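Local atomic coordinates of Mll5499 protein (Mesorhizobium loti, PDB entry 3BDE), a protein that is of unknown function but belongs to the stress-responsive alpha/beta barrel (Dabb) family and forms a homodimer of ferredoxin-like subunits. Residues Lys47-Ile52 with Thr85-His90; Met76-Ala79 with Ala83-Arg86. One frame throughout, in Å; residues are numbered along the deposited sequence.

Contact 1: Lys47-Ile52 with Thr85-His90; sequences KILSAI and TRYNDH. With EDO (1,2-ethanediol), chain E; EDO (1,2-ethanediol), chain K; EDO (1,2-ethanediol), chain D.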
ATOM      1  N   LYS A  47      -7.432  18.551  -0.054  1.00 17.42           N
ATOM      2  CA  LYS A  47      -8.410  19.451   0.580  1.00 20.41           C
ATOM      3  C   LYS A  47      -9.801  18.827   0.678  1.00 17.54           C
ATOM      4  O   LYS A  47     -10.428  18.870   1.744  1.00 20.34           O
ATOM      5  CB  LYS A  47      -8.494  20.790  -0.175  1.00 20.78           C
ATOM      6  CG  LYS A  47      -9.385  21.862   0.479  1.00 20.82           C
ATOM      7  CD  LYS A  47      -9.339  23.140  -0.323  1.00 24.88           C
ATOM      8  N   ILE A  48     -10.258  18.230  -0.425  1.00 18.76           N
ATOM      9  CA  ILE A  48     -11.593  17.636  -0.521  1.00 19.11           C
ATOM     10  C   ILE A  48     -11.760  16.363   0.315  1.00 17.87           C
ATOM     11  O   ILE A  48     -12.697  16.254   1.124  1.00 15.60           O
ATOM     12  CB  ILE A  48     -11.969  17.345  -2.034  1.00 19.14           C
ATOM     13  CG1 ILE A  48     -12.125  18.671  -2.803  1.00 21.87           C
ATOM     14  CG2 ILE A  48     -13.291  16.548  -2.201  1.00 19.95           C
ATOM     15  CD1 ILE A  48     -12.286  18.476  -4.298  1.00 23.58           C
ATOM     16  N   LEU A  49     -10.859  15.416   0.093  1.00 17.92           N
ATOM     17  CA  LEU A  49     -10.975  14.078   0.685  1.00 17.18           C
ATOM     18  C   LEU A  49     -10.671  14.037   2.155  1.00 16.29           C
ATOM     19  O   LEU A  49     -11.351  13.310   2.882  1.00 16.21           O
ATOM     20  CB  LEU A  49     -10.122  13.072  -0.070  1.00 12.18           C
ATOM     21  CG  LEU A  49     -10.352  12.911  -1.586  1.00 16.04           C
ATOM     22  CD1 LEU A  49      -9.390  11.923  -2.214  1.00 16.74           C
ATOM     23  CD2 LEU A  49     -11.786  12.533  -1.885  1.00 16.14           C
ATOM     24  N   SER A  50      -9.675  14.812   2.603  1.00 17.83           N
ATOM     25  CA  SER A  50      -9.293  14.810   4.041  1.00 19.17           C
ATOM     26  C   SER A  50     -10.361  15.465   4.959  1.00 19.26           C
ATOM     27  O   SER A  50     -10.359  15.228   6.168  1.00 21.24           O
ATOM     28  CB  SER A  50      -7.909  15.430   4.251  1.00 20.85           C
ATOM     29  OG  SER A  50      -7.965  16.814   4.103  1.00 18.21           O
ATOM     30  N   ALA A  51     -11.248  16.268   4.367  1.00 16.54           N
ATOM     31  CA  ALA A  51     -12.344  16.953   5.071  1.00 19.10           C
ATOM     32  C   ALA A  51     -13.582  16.078   5.294  1.00 19.09           C
ATOM     33  O   ALA A  51     -14.474  16.449   6.076  1.00 20.75           O
ATOM     34  CB  ALA A  51     -12.741  18.219   4.281  1.00 18.23           C
ATOM     35  N   ILE A  52     -13.656  14.925   4.631  1.00 16.25           N
ATOM     36  CA  ILE A  52     -14.827  14.051   4.754  1.00 16.22           C
ATOM     37  C   ILE A  52     -14.825  13.331   6.092  1.00 18.38           C
ATOM     38  O   ILE A  52     -13.796  12.775   6.463  1.00 16.22           O
ATOM     39  CB  ILE A  52     -14.899  13.053   3.592  1.00 16.43           C
ATOM     40  CG1 ILE A  52     -15.051  13.830   2.264  1.00 21.45           C
ATOM     41  CG2 ILE A  52     -16.104  12.086   3.778  1.00 17.72           C
ATOM     42  CD1 ILE A  52     -15.011  12.971   1.055  1.00 18.48           C
ATOM     43  N   THR A  85     -17.734   2.881   3.608  1.00 14.15           N
ATOM     44  CA  THR A  85     -18.887   3.018   2.723  1.00 14.07           C
ATOM     45  C   THR A  85     -19.473   4.449   2.748  1.00 12.34           C
ATOM     46  O   THR A  85     -19.845   4.967   1.711  1.00 12.75           O
ATOM     47  CB  THR A  85     -19.931   1.934   3.062  1.00 14.38           C
ATOM     48  OG1 THR A  85     -19.354   0.653   2.758  1.00 14.12           O
ATOM     49  CG2 THR A  85     -21.219   2.120   2.270  1.00 15.69           C
ATOM     50  N   ARG A  86     -19.555   5.043   3.939  1.00 12.91           N
ATOM     51  CA  ARG A  86     -20.057   6.417   4.122  1.00 11.66           C
ATOM     52  C   ARG A  86     -19.147   7.464   3.459  1.00 13.08           C
ATOM     53  O   ARG A  86     -19.642   8.436   2.928  1.00 14.32           O
ATOM     54  CB  ARG A  86     -20.296   6.707   5.610  1.00 12.45           C
ATOM     55  CG  ARG A  86     -21.519   5.950   6.115  1.00 12.57           C
ATOM     56  CD  ARG A  86     -21.641   6.022   7.612  1.00 15.46           C
ATOM     57  NE  ARG A  86     -22.885   5.359   8.091  1.00 13.54           N
ATOM     58  CZ  ARG A  86     -23.064   4.787   9.282  1.00 17.69           C
ATOM     59  NH1 ARG A  86     -22.089   4.677  10.180  1.00 19.37           N
ATOM     60  NH2 ARG A  86     -24.248   4.244   9.564  1.00 20.74           N
ATOM     61  N   TYR A  87     -17.831   7.239   3.474  1.00 13.80           N
ATOM     62  CA  TYR A  87     -16.891   8.071   2.720  1.00 14.86           C
ATOM     63  C   TYR A  87     -17.160   7.921   1.208  1.00 15.15           C
ATOM     64  O   TYR A  87     -17.280   8.913   0.477  1.00 16.95           O
ATOM     65  CB  TYR A  87     -15.451   7.659   3.026  1.00 15.62           C
ATOM     66  CG  TYR A  87     -14.414   8.054   2.004  1.00 16.01           C
ATOM     67  CD1 TYR A  87     -13.865   9.354   1.978  1.00 13.90           C
ATOM     68  CD2 TYR A  87     -13.946   7.128   1.082  1.00 13.90           C
ATOM     69  CE1 TYR A  87     -12.867   9.688   1.041  1.00 16.70           C
ATOM     70  CE2 TYR A  87     -12.956   7.458   0.138  1.00 15.86           C
ATOM     71  CZ  TYR A  87     -12.424   8.735   0.138  1.00 16.24           C
ATOM     72  OH  TYR A  87     -11.457   9.048  -0.784  1.00 17.53           O
ATOM     73  N   ASN A  88     -17.235   6.672   0.745  1.00 16.59           N
ATOM     74  CA  ASN A  88     -17.434   6.394  -0.694  1.00 15.46           C
ATOM     75  C   ASN A  88     -18.677   7.077  -1.246  1.00 16.96           C
ATOM     76  O   ASN A  88     -18.636   7.638  -2.339  1.00 15.78           O
ATOM     77  CB  ASN A  88     -17.542   4.880  -0.929  1.00 18.15           C
ATOM     78  CG  ASN A  88     -17.693   4.522  -2.400  1.00 22.54           C
ATOM     79  OD1 ASN A  88     -16.713   4.485  -3.145  1.00 25.66           O
ATOM     80  ND2 ASN A  88     -18.919   4.258  -2.819  1.00 21.69           N
ATOM     81  N   ASP A  89     -19.758   7.028  -0.460  1.00 13.79           N
ATOM     82  CA  ASP A  89     -21.068   7.581  -0.846  1.00 16.83           C
ATOM     83  C   ASP A  89     -21.274   9.056  -0.519  1.00 17.21           C
ATOM     84  O   ASP A  89     -22.307   9.614  -0.875  1.00 16.01           O
ATOM     85  CB  ASP A  89     -22.191   6.760  -0.186  1.00 13.94           C
ATOM     86  CG  ASP A  89     -22.261   5.333  -0.686  1.00 20.20           C
ATOM     87  OD1 ASP A  89     -21.513   4.961  -1.606  1.00 18.09           O
ATOM     88  OD2 ASP A  89     -23.095   4.580  -0.139  1.00 17.83           O
ATOM     89  N   HIS A  90     -20.302   9.688   0.132  1.00 15.72           N
ATOM     90  CA  HIS A  90     -20.410  11.100   0.514  1.00 16.69           C
ATOM     91  C   HIS A  90     -20.466  11.922  -0.777  1.00 16.68           C
ATOM     92  O   HIS A  90     -19.736  11.609  -1.722  1.00 13.39           O
ATOM     93  CB  HIS A  90     -19.227  11.546   1.373  1.00 16.60           C
ATOM     94  CG  HIS A  90     -19.431  12.887   2.000  1.00 18.33           C
ATOM     95  ND1 HIS A  90     -19.272  14.062   1.302  1.00 17.49           N
ATOM     96  CD2 HIS A  90     -19.831  13.238   3.245  1.00 17.78           C
ATOM     97  CE1 HIS A  90     -19.559  15.081   2.094  1.00 19.55           C
ATOM     98  NE2 HIS A  90     -19.902  14.609   3.275  1.00 21.42           N
TER
HETATM   99  C1  EDO E 104     -17.467   1.220  -0.418  1.00 32.22           C
HETATM  100  O1  EDO E 104     -18.514   0.478   0.211  1.00 27.55           O
HETATM  101  C2  EDO E 104     -16.134   0.788   0.162  1.00 28.97           C
HETATM  102  O2  EDO E 104     -16.000  -0.645   0.044  1.00 28.83           O
HETATM  103  C1  EDO K 110     -18.181   7.508  -6.152  1.00 44.14           C
HETATM  104  O1  EDO K 110     -19.278   7.593  -7.068  1.00 41.11           O
HETATM  105  C2  EDO K 110     -17.905   6.046  -5.849  1.00 45.63           C
HETATM  106  O2  EDO K 110     -16.495   5.800  -5.784  1.00 52.04           O
HETATM  107  C1  EDO D 103     -10.292   8.594  -4.197  1.00 20.79           C
HETATM  108  O1  EDO D 103     -11.475   8.085  -4.820  1.00 18.66           O
HETATM  109  C2  EDO D 103      -9.685   7.544  -3.288  1.00 18.14           C
HETATM  110  O2  EDO D 103     -10.670   7.208  -2.310  1.00 20.83           O
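The backbones of Ile52 and Tyr87 make the nearest approach here, CA to CA 6.6 Å, where the chain leaving helix 36-50 passes the C-terminal part of helix 81-88. Ile52 does most of the work, with two branches going to two different rings. Its CD1 meets Tyr87 at one side of the ring, 3.9 Å from CD1 of the tyrosine and coming in obliquely; the two side chains lie at about a right angle. Its other branch serves His90: with CG2 anti to the backbone N of Ile52 (CG1 at chi1 -62°), that methyl makes an off-centre CH-pi contact, 4.2 Å from CG2 to the centroid of the His90 ring. The imidazole is held in turn by its own cap: His90, at the N-cap of helix 91-104, accepts through ND1 from the backbone N of Asp92. Leu49, one turn back, closes on the phenol end of Tyr87, its CD2 3.7 Å from the tyrosine OH. That hydroxyl is not left among methyls: Tyr87 OH hydrogen-bonds O2 of an ethanediol at 2.5 Å, the diol oxygen lying at the ring edge in the ring plane. The diol probably came from the crystallisation liquor, and Leu49 CD1 also borders it. Between the segments the contact is apolar, while Tyr87 OH and His90 ND1 find their partners outside them. Helix 91-104 covers it through His93, which touches Leu49, Ile52 and the Tyr87 ring, and through Phe96 against Leu49, while Phe58 of strand 58-63 reaches Leu49 from the sheet.

Contact 2: Met76-Ala79 with Ala83-Arg86; sequences MEFA and AYTR. With EDO (1,2-ethanediol), chain E.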
HETATM    1  N   MSE A  76      -5.352   6.145   3.443  1.00 16.87           N
HETATM    2  CA  MSE A  76      -6.172   6.660   4.563  1.00 15.44           C
HETATM    3  C   MSE A  76      -6.710   5.462   5.337  1.00 16.36           C
HETATM    4  O   MSE A  76      -6.780   4.345   4.815  1.00 15.22           O
HETATM    5  CB  MSE A  76      -7.310   7.552   4.036  1.00 16.93           C
HETATM    6  CG  MSE A  76      -8.392   6.801   3.270  1.00 17.38           C
HETATM    7 SE   MSE A  76      -9.321   7.909   1.997  0.75 16.03          SE
HETATM    8  CE  MSE A  76      -7.987   7.992   0.562  1.00 11.00           C
ATOM      9  N   GLU A  77      -7.224   5.735   6.527  1.00 16.09           N
ATOM     10  CA  GLU A  77      -7.774   4.695   7.397  1.00 17.74           C
ATOM     11  C   GLU A  77      -9.182   5.054   7.860  1.00 16.49           C
ATOM     12  O   GLU A  77      -9.493   6.234   8.089  1.00 16.44           O
ATOM     13  CB  GLU A  77      -6.867   4.490   8.590  1.00 18.46           C
ATOM     14  CG  GLU A  77      -5.491   3.918   8.147  1.00 18.15           C
ATOM     15  CD  GLU A  77      -4.543   3.655   9.291  1.00 25.32           C
ATOM     16  OE1 GLU A  77      -4.910   3.793  10.468  1.00 27.70           O
ATOM     17  OE2 GLU A  77      -3.398   3.305   9.003  1.00 25.40           O
ATOM     18  N   PHE A  78      -9.998   4.015   7.966  1.00 14.69           N
ATOM     19  CA  PHE A  78     -11.391   4.099   8.431  1.00 14.07           C
ATOM     20  C   PHE A  78     -11.518   3.183   9.640  1.00 12.78           C
ATOM     21  O   PHE A  78     -10.860   2.133   9.716  1.00 14.55           O
ATOM     22  CB  PHE A  78     -12.377   3.673   7.324  1.00 12.56           C
ATOM     23  CG  PHE A  78     -12.322   4.550   6.129  1.00 17.62           C
ATOM     24  CD1 PHE A  78     -12.925   5.801   6.157  1.00 13.75           C
ATOM     25  CD2 PHE A  78     -11.632   4.151   4.979  1.00 17.08           C
ATOM     26  CE1 PHE A  78     -12.882   6.630   5.091  1.00 13.10           C
ATOM     27  CE2 PHE A  78     -11.557   4.999   3.904  1.00 19.34           C
ATOM     28  CZ  PHE A  78     -12.187   6.239   3.956  1.00 13.11           C
ATOM     29  N   ALA A  79     -12.333   3.610  10.614  1.00 17.42           N
ATOM     30  CA  ALA A  79     -12.588   2.830  11.820  1.00 15.88           C
ATOM     31  C   ALA A  79     -13.188   1.456  11.497  1.00 17.21           C
ATOM     32  O   ALA A  79     -12.865   0.471  12.161  1.00 16.14           O
ATOM     33  CB  ALA A  79     -13.522   3.587  12.777  1.00 17.97           C
ATOM     34  N   ALA A  83     -17.804   3.228   8.024  1.00 13.91           N
ATOM     35  CA  ALA A  83     -17.148   4.513   7.754  1.00 14.67           C
ATOM     36  C   ALA A  83     -16.606   4.586   6.334  1.00 15.07           C
ATOM     37  O   ALA A  83     -16.657   5.642   5.701  1.00 16.26           O
ATOM     38  CB  ALA A  83     -16.034   4.803   8.760  1.00 15.47           C
ATOM     39  N   TYR A  84     -16.080   3.464   5.839  1.00 16.24           N
ATOM     40  CA  TYR A  84     -15.517   3.386   4.482  1.00 14.73           C
ATOM     41  C   TYR A  84     -16.637   3.606   3.454  1.00 11.91           C
ATOM     42  O   TYR A  84     -16.527   4.433   2.558  1.00 15.50           O
ATOM     43  CB  TYR A  84     -14.747   2.059   4.333  1.00 14.61           C
ATOM     44  CG  TYR A  84     -14.042   1.773   3.022  1.00 17.56           C
ATOM     45  CD1 TYR A  84     -13.644   2.812   2.145  1.00 17.32           C
ATOM     46  CD2 TYR A  84     -13.687   0.464   2.688  1.00 15.82           C
ATOM     47  CE1 TYR A  84     -12.984   2.553   0.950  1.00 19.55           C
ATOM     48  CE2 TYR A  84     -13.006   0.184   1.447  1.00 11.84           C
ATOM     49  CZ  TYR A  84     -12.651   1.252   0.609  1.00 19.05           C
ATOM     50  OH  TYR A  84     -12.004   1.060  -0.581  1.00 20.36           O
ATOM     51  N   THR A  85     -17.734   2.881   3.608  1.00 14.15           N
ATOM     52  CA  THR A  85     -18.887   3.018   2.723  1.00 14.07           C
ATOM     53  C   THR A  85     -19.473   4.449   2.748  1.00 12.34           C
ATOM     54  O   THR A  85     -19.845   4.967   1.711  1.00 12.75           O
ATOM     55  CB  THR A  85     -19.931   1.934   3.062  1.00 14.38           C
ATOM     56  OG1 THR A  85     -19.354   0.653   2.758  1.00 14.12           O
ATOM     57  CG2 THR A  85     -21.219   2.120   2.270  1.00 15.69           C
ATOM     58  N   ARG A  86     -19.555   5.043   3.939  1.00 12.91           N
ATOM     59  CA  ARG A  86     -20.057   6.417   4.122  1.00 11.66           C
ATOM     60  C   ARG A  86     -19.147   7.464   3.459  1.00 13.08           C
ATOM     61  O   ARG A  86     -19.642   8.436   2.928  1.00 14.32           O
ATOM     62  CB  ARG A  86     -20.296   6.707   5.610  1.00 12.45           C
ATOM     63  CG  ARG A  86     -21.519   5.950   6.115  1.00 12.57           C
ATOM     64  CD  ARG A  86     -21.641   6.022   7.612  1.00 15.46           C
ATOM     65  NE  ARG A  86     -22.885   5.359   8.091  1.00 13.54           N
ATOM     66  CZ  ARG A  86     -23.064   4.787   9.282  1.00 17.69           C
ATOM     67  NH1 ARG A  86     -22.089   4.677  10.180  1.00 19.37           N
ATOM     68  NH2 ARG A  86     -24.248   4.244   9.564  1.00 20.74           N
TER
HETATM   69  C1  EDO E 104     -17.467   1.220  -0.418  1.00 32.22           C
HETATM   70  O1  EDO E 104     -18.514   0.478   0.211  1.00 27.55           O
HETATM   71  C2  EDO E 104     -16.134   0.788   0.162  1.00 28.97           C
HETATM   72  O2  EDO E 104     -16.000  -0.645   0.044  1.00 28.83           O
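A tight beta-to-alpha connection of the ferredoxin-like fold is what this contact closes: strand 72-78 ends at Phe78, the chain turns, and helix 81-88 folds back so that its first turn lies over the strand end. Phe78 is the centre of it. Carrying CG anti to its own carbonyl carbon (chi1 -62°), it lays one ring face beneath the helix backbone, and CA of Tyr84 sits over that face in a CH-pi contact, 3.9 Å from the Phe78 centroid. Ala83 packs at the root of the same side chain, CB to CB of Phe78 4.1 Å, and its carbonyl O comes obliquely to Phe78 CD1. The Tyr84 ring runs alongside with its plane only 19° from that of Phe78, yet the two are slid apart and scarcely overlap; the touch is at the rim, Phe78 CE2 to Tyr84 CD1 3.5 Å. Over one Tyr84 face, above the ring centre, lies C2 of an ethanediol, whose O1 hydrogen-bonds Thr85 OG1 at 2.7 Å. The phenol reaches on to the carboxylate of Asp112, where OH and OD2 are hydrogen-bonded. A leucine in place of Tyr84 would probably leave Asp112 without this hydroxyl and strip the rim of Phe78 of its flat neighbour. Around the pair, strand 21-29 supplies the floor: Ile21 pairs by backbone with Phe78 and touches Tyr84, His23 packs on Phe78 and meets the Tyr84 ring, and Asp112 belongs to strand 105-115, so the helix start is tied across to the far edge of the sheet.

Helix 81-88 is common to both contacts, whose centres lie about 9 Å apart on the same side of the chain's centre. Contact 2 joins the helix to the strand just before it, its segments four residues apart in sequence; contact 1 joins its later part to the end of helix 36-50, which comes earlier in the chain. They share Thr85 and Arg86, and they meet directly: Tyr87 CB is 3.5 Å from Phe78 CE1, and Tyr87 OH lies 3.7 Å from the selenium SE of Met76. The short helix thus packs on the end of strand 72-78 and, further along, against the end of helix 36-50, with Tyr87 bridging the two contacts through Phe78 and Met76.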